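PDB 3VSF: ricin B lectin from Clostridium thermocellum, which is an exo-beta-1,3-galactanase, probably hydrolysing beta-1,3-galactan with its family 43 glycosidase part and carrying a family 13 carbohydrate-binding module that binds galactose. Local coordinates for residues A109-H114 with M135-G140; Y456-S461 with N491-L496. One frame throughout, in Å; residues are numbered along the deposited sequence.

Interaction 1 of 2, residues A109-H114 with M135-G140; sequences APELNH and MHWENG
Trp137 reaches across to the turn of Glu111 and Leu112 and meets it with the pyrrole edge of its indole. The ring N-H is the donor: Trp137 NE1 lies 3.3 Å from Glu111 O, in a bent bond with an N-H...O angle of 143°. The oxygen sits almost exactly in the indole plane, whereas the nitrogen stands above the plane of the carbonyl. With CG anti to the backbone N (chi1 -170°), the indole extends from its strand toward the turn. Beside this bond, Leu112 packs its CD2 methyl against the same edge, 4.0 Å from Trp137 CD1. Trp137 belongs to strand 131-138, second in a four-stranded antiparallel sheet, one of five such sheets in the catalytic part, as expected of the five-bladed beta-propeller of family 43 glycosidases. The turn belongs to the loop that leads from strand 98-105 of one sheet into strand 116-124 of the next. Glu111 CB is directed toward the strand and comes 4.2 Å from Trp137 CZ2, while its carboxylate is hydrogen-bonded to Tyr162. Farther along, Asn139 O, in the turn after the strand, lies obliquely to the His114 ring, 3.8 Å from His114 CD2.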
ATOM      1  N   ALA A 109     -32.055   3.194  -5.510  1.00 80.70           N
ATOM      2  CA  ALA A 109     -32.684   4.471  -5.184  1.00 83.43           C
ATOM      3  C   ALA A 109     -32.870   5.333  -6.431  1.00 85.13           C
ATOM      4  O   ALA A 109     -32.190   5.129  -7.436  1.00 85.65           O
ATOM      5  CB  ALA A 109     -31.859   5.213  -4.139  1.00 84.29           C
ATOM      6  N   PRO A 110     -33.795   6.303  -6.367  1.00 89.61           N
ATOM      7  CA  PRO A 110     -34.072   7.188  -7.503  1.00 90.61           C
ATOM      8  C   PRO A 110     -32.881   8.072  -7.864  1.00 87.94           C
ATOM      9  O   PRO A 110     -32.614   8.286  -9.047  1.00 88.79           O
ATOM     10  CB  PRO A 110     -35.235   8.050  -6.998  1.00 89.24           C
ATOM     11  CG  PRO A 110     -35.129   7.999  -5.512  1.00 90.59           C
ATOM     12  CD  PRO A 110     -34.645   6.617  -5.205  1.00 90.03           C
ATOM     13  N   GLU A 111     -32.178   8.582  -6.858  1.00 83.75           N
ATOM     14  CA  GLU A 111     -31.044   9.466  -7.102  1.00 82.71           C
ATOM     15  C   GLU A 111     -29.773   8.687  -7.428  1.00 81.97           C
ATOM     16  O   GLU A 111     -28.742   9.274  -7.754  1.00 78.43           O
ATOM     17  CB  GLU A 111     -30.812  10.396  -5.907  1.00 79.08           C
ATOM     18  CG  GLU A 111     -30.545   9.682  -4.595  1.00 77.58           C
ATOM     19  CD  GLU A 111     -30.325  10.647  -3.448  1.00 77.47           C
ATOM     20  OE1 GLU A 111     -30.340  11.872  -3.689  1.00 76.88           O
ATOM     21  OE2 GLU A 111     -30.137  10.182  -2.305  1.00 77.45           O
ATOM     22  N   LEU A 112     -29.854   7.364  -7.340  1.00 83.53           N
ATOM     23  CA  LEU A 112     -28.724   6.510  -7.688  1.00 82.19           C
ATOM     24  C   LEU A 112     -28.777   6.109  -9.158  1.00 83.97           C
ATOM     25  O   LEU A 112     -27.896   5.407  -9.652  1.00 87.77           O
ATOM     26  CB  LEU A 112     -28.689   5.263  -6.801  1.00 80.39           C
ATOM     27  CG  LEU A 112     -28.463   5.498  -5.307  1.00 80.36           C
ATOM     28  CD1 LEU A 112     -28.428   4.173  -4.560  1.00 78.79           C
ATOM     29  CD2 LEU A 112     -27.182   6.283  -5.074  1.00 77.12           C
ATOM     30  N   ASN A 113     -29.818   6.558  -9.851  1.00 85.20           N
ATOM     31  CA  ASN A 113     -29.976   6.263 -11.270  1.00 86.98           C
ATOM     32  C   ASN A 113     -28.914   6.951 -12.120  1.00 84.01           C
ATOM     33  O   ASN A 113     -28.176   6.300 -12.857  1.00 86.57           O
ATOM     34  CB  ASN A 113     -31.373   6.666 -11.750  1.00 91.07           C
ATOM     35  CG  ASN A 113     -32.463   5.764 -11.200  1.00 89.27           C
ATOM     36  OD1 ASN A 113     -32.811   5.839 -10.023  1.00 85.78           O
ATOM     37  ND2 ASN A 113     -33.011   4.909 -12.056  1.00 88.59           N
ATOM     38  N   HIS A 114     -28.841   8.271 -12.006  1.00 84.14           N
ATOM     39  CA  HIS A 114     -27.905   9.056 -12.799  1.00 85.17           C
ATOM     40  C   HIS A 114     -26.972   9.845 -11.886  1.00 84.40           C
ATOM     41  O   HIS A 114     -27.213  11.019 -11.605  1.00 84.60           O
ATOM     42  CB  HIS A 114     -28.674  10.003 -13.722  1.00 84.91           C
ATOM     43  CG  HIS A 114     -27.811  10.733 -14.701  1.00 90.00           C
ATOM     44  ND1 HIS A 114     -27.423  10.185 -15.906  1.00 92.89           N
ATOM     45  CD2 HIS A 114     -27.264  11.970 -14.658  1.00 89.30           C
ATOM     46  CE1 HIS A 114     -26.672  11.053 -16.560  1.00 91.71           C
ATOM     47  NE2 HIS A 114     -26.561  12.145 -15.826  1.00 91.58           N
ATOM     48  N   MET A 135     -20.144   6.316   1.372  1.00 65.93           N
ATOM     49  CA  MET A 135     -19.593   6.523   0.038  1.00 66.11           C
ATOM     50  C   MET A 135     -19.581   7.998  -0.355  1.00 67.64           C
ATOM     51  O   MET A 135     -19.931   8.868   0.442  1.00 68.91           O
ATOM     52  CB  MET A 135     -20.389   5.719  -0.991  1.00 69.33           C
ATOM     53  CG  MET A 135     -21.795   6.245  -1.231  1.00 71.76           C
ATOM     54  SD  MET A 135     -23.019   4.935  -1.425  1.00 73.03           S
ATOM     55  CE  MET A 135     -23.103   4.300   0.246  1.00 69.71           C
ATOM     56  N   HIS A 136     -19.172   8.265  -1.591  1.00 66.90           N
ATOM     57  CA  HIS A 136     -19.133   9.622  -2.122  1.00 67.41           C
ATOM     58  C   HIS A 136     -20.131   9.751  -3.268  1.00 73.17           C
ATOM     59  O   HIS A 136     -20.116   8.950  -4.203  1.00 74.19           O
ATOM     60  CB  HIS A 136     -17.723   9.958  -2.608  1.00 68.06           C
ATOM     61  CG  HIS A 136     -17.604  11.310  -3.241  1.00 70.45           C
ATOM     62  ND1 HIS A 136     -16.611  11.624  -4.144  1.00 68.85           N
ATOM     63  CD2 HIS A 136     -18.349  12.431  -3.097  1.00 72.29           C
ATOM     64  CE1 HIS A 136     -16.752  12.879  -4.533  1.00 70.71           C
ATOM     65  NE2 HIS A 136     -17.799  13.391  -3.913  1.00 71.97           N
ATOM     66  N   TRP A 137     -20.996  10.758  -3.194  1.00 72.00           N
ATOM     67  CA  TRP A 137     -22.049  10.929  -4.192  1.00 69.33           C
ATOM     68  C   TRP A 137     -21.867  12.199  -5.018  1.00 69.35           C
ATOM     69  O   TRP A 137     -21.505  13.250  -4.488  1.00 69.15           O
ATOM     70  CB  TRP A 137     -23.425  10.936  -3.518  1.00 72.43           C
ATOM     71  CG  TRP A 137     -24.570  10.867  -4.484  1.00 74.39           C
ATOM     72  CD1 TRP A 137     -25.194   9.740  -4.935  1.00 74.88           C
ATOM     73  CD2 TRP A 137     -25.231  11.969  -5.115  1.00 71.25           C
ATOM     74  NE1 TRP A 137     -26.200  10.073  -5.809  1.00 73.15           N
ATOM     75  CE2 TRP A 137     -26.244  11.435  -5.936  1.00 72.82           C
ATOM     76  CE3 TRP A 137     -25.064  13.357  -5.068  1.00 73.63           C
ATOM     77  CZ2 TRP A 137     -27.086  12.240  -6.701  1.00 74.06           C
ATOM     78  CZ3 TRP A 137     -25.901  14.153  -5.828  1.00 75.42           C
ATOM     79  CH2 TRP A 137     -26.899  13.592  -6.634  1.00 74.59           C
ATOM     80  N   GLU A 138     -22.122  12.091  -6.319  1.00 69.82           N
ATOM     81  CA  GLU A 138     -22.050  13.234  -7.223  1.00 73.67           C
ATOM     82  C   GLU A 138     -23.176  13.192  -8.254  1.00 74.31           C
ATOM     83  O   GLU A 138     -23.826  12.163  -8.432  1.00 73.58           O
ATOM     84  CB  GLU A 138     -20.689  13.293  -7.921  1.00 74.72           C
ATOM     85  CG  GLU A 138     -19.533  13.659  -7.003  1.00 73.10           C
ATOM     86  CD  GLU A 138     -19.650  15.065  -6.441  1.00 75.07           C
ATOM     87  OE1 GLU A 138     -18.852  15.417  -5.547  1.00 74.59           O
ATOM     88  OE2 GLU A 138     -20.536  15.821  -6.895  1.00 77.14           O
ATOM     89  N   ASN A 139     -23.398  14.314  -8.932  1.00 72.30           N
ATOM     90  CA  ASN A 139     -24.504  14.439  -9.879  1.00 75.42           C
ATOM     91  C   ASN A 139     -24.425  13.505 -11.082  1.00 77.35           C
ATOM     92  O   ASN A 139     -25.441  12.982 -11.536  1.00 78.18           O
ATOM     93  CB  ASN A 139     -24.632  15.884 -10.367  1.00 75.72           C
ATOM     94  CG  ASN A 139     -25.251  16.796  -9.331  1.00 79.20           C
ATOM     95  OD1 ASN A 139     -26.009  16.351  -8.469  1.00 81.92           O
ATOM     96  ND2 ASN A 139     -24.935  18.083  -9.412  1.00 76.88           N
ATOM     97  N   GLY A 140     -23.219  13.303 -11.598  1.00 78.71           N
ATOM     98  CA  GLY A 140     -23.043  12.587 -12.847  1.00 78.97           C
ATOM     99  C   GLY A 140     -22.964  13.594 -13.974  1.00 78.34           C
ATOM    100  O   GLY A 140     -22.689  13.251 -15.124  1.00 78.44           O
TER

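Interaction 2 of 2, residues Y456-S461 with N491-L496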
ATOM      1  N   TYR A 456      33.322 -15.810 -11.610  1.00 74.34           N
ATOM      2  CA  TYR A 456      33.301 -14.484 -11.000  1.00 71.45           C
ATOM      3  C   TYR A 456      32.553 -13.483 -11.875  1.00 70.34           C
ATOM      4  O   TYR A 456      32.559 -13.591 -13.102  1.00 71.77           O
ATOM      5  CB  TYR A 456      34.723 -13.994 -10.718  1.00 71.38           C
ATOM      6  CG  TYR A 456      35.352 -14.615  -9.491  1.00 70.06           C
ATOM      7  CD1 TYR A 456      35.169 -14.051  -8.235  1.00 64.87           C
ATOM      8  CD2 TYR A 456      36.127 -15.764  -9.586  1.00 72.44           C
ATOM      9  CE1 TYR A 456      35.741 -14.613  -7.109  1.00 65.46           C
ATOM     10  CE2 TYR A 456      36.703 -16.333  -8.465  1.00 67.40           C
ATOM     11  CZ  TYR A 456      36.506 -15.753  -7.229  1.00 67.99           C
ATOM     12  OH  TYR A 456      37.076 -16.318  -6.110  1.00 65.33           O
ATOM     13  N   TYR A 457      31.910 -12.510 -11.237  1.00 68.27           N
ATOM     14  CA  TYR A 457      31.117 -11.518 -11.952  1.00 70.29           C
ATOM     15  C   TYR A 457      31.447 -10.095 -11.517  1.00 68.13           C
ATOM     16  O   TYR A 457      31.985  -9.874 -10.430  1.00 61.33           O
ATOM     17  CB  TYR A 457      29.622 -11.764 -11.728  1.00 68.64           C
ATOM     18  CG  TYR A 457      29.131 -13.131 -12.150  1.00 72.14           C
ATOM     19  CD1 TYR A 457      28.713 -13.368 -13.453  1.00 71.68           C
ATOM     20  CD2 TYR A 457      29.071 -14.179 -11.242  1.00 73.31           C
ATOM     21  CE1 TYR A 457      28.259 -14.614 -13.842  1.00 75.65           C
ATOM     22  CE2 TYR A 457      28.617 -15.429 -11.621  1.00 74.85           C
ATOM     23  CZ  TYR A 457      28.213 -15.640 -12.922  1.00 79.89           C
ATOM     24  OH  TYR A 457      27.761 -16.884 -13.306  1.00 85.74           O
ATOM     25  N   LYS A 458      31.121  -9.136 -12.378  1.00 68.99           N
ATOM     26  CA  LYS A 458      31.140  -7.726 -12.010  1.00 62.98           C
ATOM     27  C   LYS A 458      29.702  -7.246 -11.870  1.00 63.28           C
ATOM     28  O   LYS A 458      28.987  -7.104 -12.862  1.00 66.39           O
ATOM     29  CB  LYS A 458      31.875  -6.889 -13.060  1.00 60.80           C
ATOM     30  CG  LYS A 458      33.378  -7.116 -13.105  1.00 68.67           C
ATOM     31  CD  LYS A 458      34.060  -6.123 -14.034  1.00 66.66           C
ATOM     32  CE  LYS A 458      33.516  -6.225 -15.450  1.00 67.56           C
ATOM     33  NZ  LYS A 458      34.164  -5.248 -16.369  1.00 66.20           N
ATOM     34  N   ILE A 459      29.278  -7.006 -10.634  1.00 60.37           N
ATOM     35  CA  ILE A 459      27.900  -6.618 -10.363  1.00 59.13           C
ATOM     36  C   ILE A 459      27.731  -5.103 -10.409  1.00 59.03           C
ATOM     37  O   ILE A 459      28.098  -4.399  -9.467  1.00 58.54           O
ATOM     38  CB  ILE A 459      27.433  -7.149  -8.998  1.00 57.66           C
ATOM     39  CG1 ILE A 459      27.847  -8.613  -8.831  1.00 55.48           C
ATOM     40  CG2 ILE A 459      25.928  -6.988  -8.851  1.00 55.87           C
ATOM     41  CD1 ILE A 459      27.531  -9.190  -7.471  1.00 53.91           C
ATOM     42  N   SER A 460      27.173  -4.608 -11.508  1.00 59.95           N
ATOM     43  CA  SER A 460      27.018  -3.172 -11.715  1.00 60.22           C
ATOM     44  C   SER A 460      25.594  -2.699 -11.441  1.00 63.69           C
ATOM     45  O   SER A 460      24.625  -3.382 -11.769  1.00 62.70           O
ATOM     46  CB  SER A 460      27.426  -2.790 -13.139  1.00 60.32           C
ATOM     47  OG  SER A 460      26.642  -3.479 -14.097  1.00 65.79           O
ATOM     48  N   SER A 461      25.480  -1.519 -10.839  1.00 62.34           N
ATOM     49  CA  SER A 461      24.182  -0.919 -10.568  1.00 58.89           C
ATOM     50  C   SER A 461      23.558  -0.415 -11.862  1.00 62.56           C
ATOM     51  O   SER A 461      24.264  -0.112 -12.824  1.00 65.72           O
ATOM     52  CB  SER A 461      24.319   0.228  -9.566  1.00 59.68           C
ATOM     53  OG  SER A 461      23.055   0.781  -9.244  1.00 59.98           O
ATOM     54  N   ASN A 491      39.013  -6.571  -5.859  1.00 52.87           N
ATOM     55  CA  ASN A 491      38.095  -6.234  -4.780  1.00 55.89           C
ATOM     56  C   ASN A 491      36.717  -5.888  -5.333  1.00 56.27           C
ATOM     57  O   ASN A 491      35.784  -5.611  -4.581  1.00 52.23           O
ATOM     58  CB  ASN A 491      38.639  -5.073  -3.946  1.00 54.26           C
ATOM     59  CG  ASN A 491      38.762  -3.788  -4.742  1.00 55.31           C
ATOM     60  OD1 ASN A 491      39.124  -3.804  -5.919  1.00 55.64           O
ATOM     61  ND2 ASN A 491      38.455  -2.665  -4.102  1.00 51.34           N
ATOM     62  N   GLN A 492      36.603  -5.913  -6.658  1.00 56.63           N
ATOM     63  CA  GLN A 492      35.350  -5.611  -7.337  1.00 54.78           C
ATOM     64  C   GLN A 492      34.769  -6.858  -7.993  1.00 57.45           C
ATOM     65  O   GLN A 492      33.701  -6.809  -8.605  1.00 63.47           O
ATOM     66  CB  GLN A 492      35.567  -4.525  -8.390  1.00 53.80           C
ATOM     67  CG  GLN A 492      36.072  -3.208  -7.828  1.00 56.71           C
ATOM     68  CD  GLN A 492      36.354  -2.185  -8.909  1.00 58.12           C
ATOM     69  OE1 GLN A 492      36.553  -2.534 -10.073  1.00 61.15           O
ATOM     70  NE2 GLN A 492      36.369  -0.913  -8.530  1.00 56.65           N
ATOM     71  N   HIS A 493      35.479  -7.973  -7.866  1.00 58.72           N
ATOM     72  CA  HIS A 493      35.045  -9.232  -8.466  1.00 58.25           C
ATOM     73  C   HIS A 493      34.425 -10.153  -7.420  1.00 56.99           C
ATOM     74  O   HIS A 493      35.002 -10.375  -6.355  1.00 56.67           O
ATOM     75  CB  HIS A 493      36.221  -9.925  -9.157  1.00 60.63           C
ATOM     76  CG  HIS A 493      36.874  -9.091 -10.218  1.00 59.43           C
ATOM     77  ND1 HIS A 493      37.989  -9.510 -10.912  1.00 62.87           N
ATOM     78  CD2 HIS A 493      36.568  -7.866 -10.702  1.00 60.30           C
ATOM     79  CE1 HIS A 493      38.342  -8.578 -11.777  1.00 63.81           C
ATOM     80  NE2 HIS A 493      37.497  -7.569 -11.671  1.00 61.95           N
ATOM     81  N   TRP A 494      33.247 -10.684  -7.729  1.00 61.03           N
ATOM     82  CA  TRP A 494      32.513 -11.519  -6.783  1.00 59.13           C
ATOM     83  C   TRP A 494      32.120 -12.860  -7.395  1.00 63.30           C
ATOM     84  O   TRP A 494      31.748 -12.935  -8.565  1.00 63.37           O
ATOM     85  CB  TRP A 494      31.263 -10.787  -6.291  1.00 55.12           C
ATOM     86  CG  TRP A 494      31.557  -9.467  -5.650  1.00 51.44           C
ATOM     87  CD1 TRP A 494      31.789  -8.282  -6.286  1.00 50.12           C
ATOM     88  CD2 TRP A 494      31.651  -9.194  -4.247  1.00 48.27           C
ATOM     89  NE1 TRP A 494      32.023  -7.290  -5.366  1.00 51.89           N
ATOM     90  CE2 TRP A 494      31.944  -7.824  -4.107  1.00 48.78           C
ATOM     91  CE3 TRP A 494      31.517  -9.976  -3.096  1.00 49.76           C
ATOM     92  CZ2 TRP A 494      32.105  -7.218  -2.863  1.00 48.75           C
ATOM     93  CZ3 TRP A 494      31.678  -9.374  -1.862  1.00 48.71           C
ATOM     94  CH2 TRP A 494      31.968  -8.010  -1.755  1.00 49.45           C
ATOM     95  N   LYS A 495      32.204 -13.917  -6.593  1.00 66.07           N
ATOM     96  CA  LYS A 495      31.806 -15.248  -7.036  1.00 67.12           C
ATOM     97  C   LYS A 495      30.445 -15.635  -6.470  1.00 67.44           C
ATOM     98  O   LYS A 495      30.192 -15.485  -5.274  1.00 66.13           O
ATOM     99  CB  LYS A 495      32.856 -16.291  -6.645  1.00 67.61           C
ATOM    100  CG  LYS A 495      32.359 -17.726  -6.744  1.00 71.06           C
ATOM    101  CD  LYS A 495      33.496 -18.733  -6.659  1.00 72.69           C
ATOM    102  CE  LYS A 495      34.304 -18.766  -7.948  1.00 76.01           C
ATOM    103  NZ  LYS A 495      35.319 -19.858  -7.947  1.00 74.69           N
ATOM    104  N   LEU A 496      29.572 -16.132  -7.340  1.00 69.31           N
ATOM    105  CA  LEU A 496      28.240 -16.559  -6.934  1.00 69.35           C
ATOM    106  C   LEU A 496      28.265 -18.033  -6.533  1.00 69.15           C
ATOM    107  O   LEU A 496      28.524 -18.905  -7.362  1.00 70.47           O
ATOM    108  CB  LEU A 496      27.246 -16.335  -8.075  1.00 68.87           C
ATOM    109  CG  LEU A 496      25.758 -16.470  -7.747  1.00 69.33           C
ATOM    110  CD1 LEU A 496      25.355 -15.458  -6.688  1.00 69.57           C
ATOM    111  CD2 LEU A 496      24.918 -16.297  -9.003  1.00 70.61           C
TER
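Strands 456-461 and 494-496 pair in antiparallel register but splay strongly: the N-to-C directions of these short segments are 115° apart, far from the 180° of flat antiparallel strands. The hydrogen-bonded pair Tyr457 and Trp494 joins them. Tyr457 N to Trp494 O is 2.7 Å, and the return bond from Trp494 N to Tyr457 O is 3.1 Å and nearly straight. In the adjoining non-hydrogen-bonded pair, Tyr456 and Lys495 share one face of the sheet. There the lysine crosses the phenol ring obliquely, its CB over one face, toward the rim, in a CH-pi contact 3.7 Å from the Tyr456 centroid. A bend at chi3 (-74°) brings the chain back to the ring, with Lys495 CE 3.5 Å from Tyr456 CE2. Tyr457 and Trp494 point to the other face, where Tyr457 CE2 meets Leu496 CB at 3.9 Å and Ile459 CD1 approaches Trp494 CB at 4.2 Å. Beyond the paired residues, Lys458 runs alongside His493 in the same direction, its CG 4.1 Å from His493 CD2; the Lys458 ammonium makes a salt bridge with Asp486. The indole N-H of Trp494 is bonded to Ile468 O. In this ricin-type beta-trefoil module, strand 456-461 lies between 447-453 and 494-498, and 494-498 pairs on its other side with 363-367; Ile459 touches Leu365, Phe449 and Ile468 on surrounding strands.

From the N terminus, the chain first builds the family 43 part, where interaction 1 closes a short loop: after the 109-114 turn it runs out along strand 116-124 and returns on 131-138, so the connection between two sheets is fastened to the second of them. Interaction 2 comes much later, in the beta-trefoil module, where the 29 residues between its segments include strands 467-470 and 479-484. Its return strand, 494-498, also pairs with 363-367, bringing the end of the module back to its beginning. The two loops follow one another without nesting or crossing. They lie about 60 Å apart, centre to centre, on opposite sides of the chain's centre, one within the propeller, the other within the trefoil.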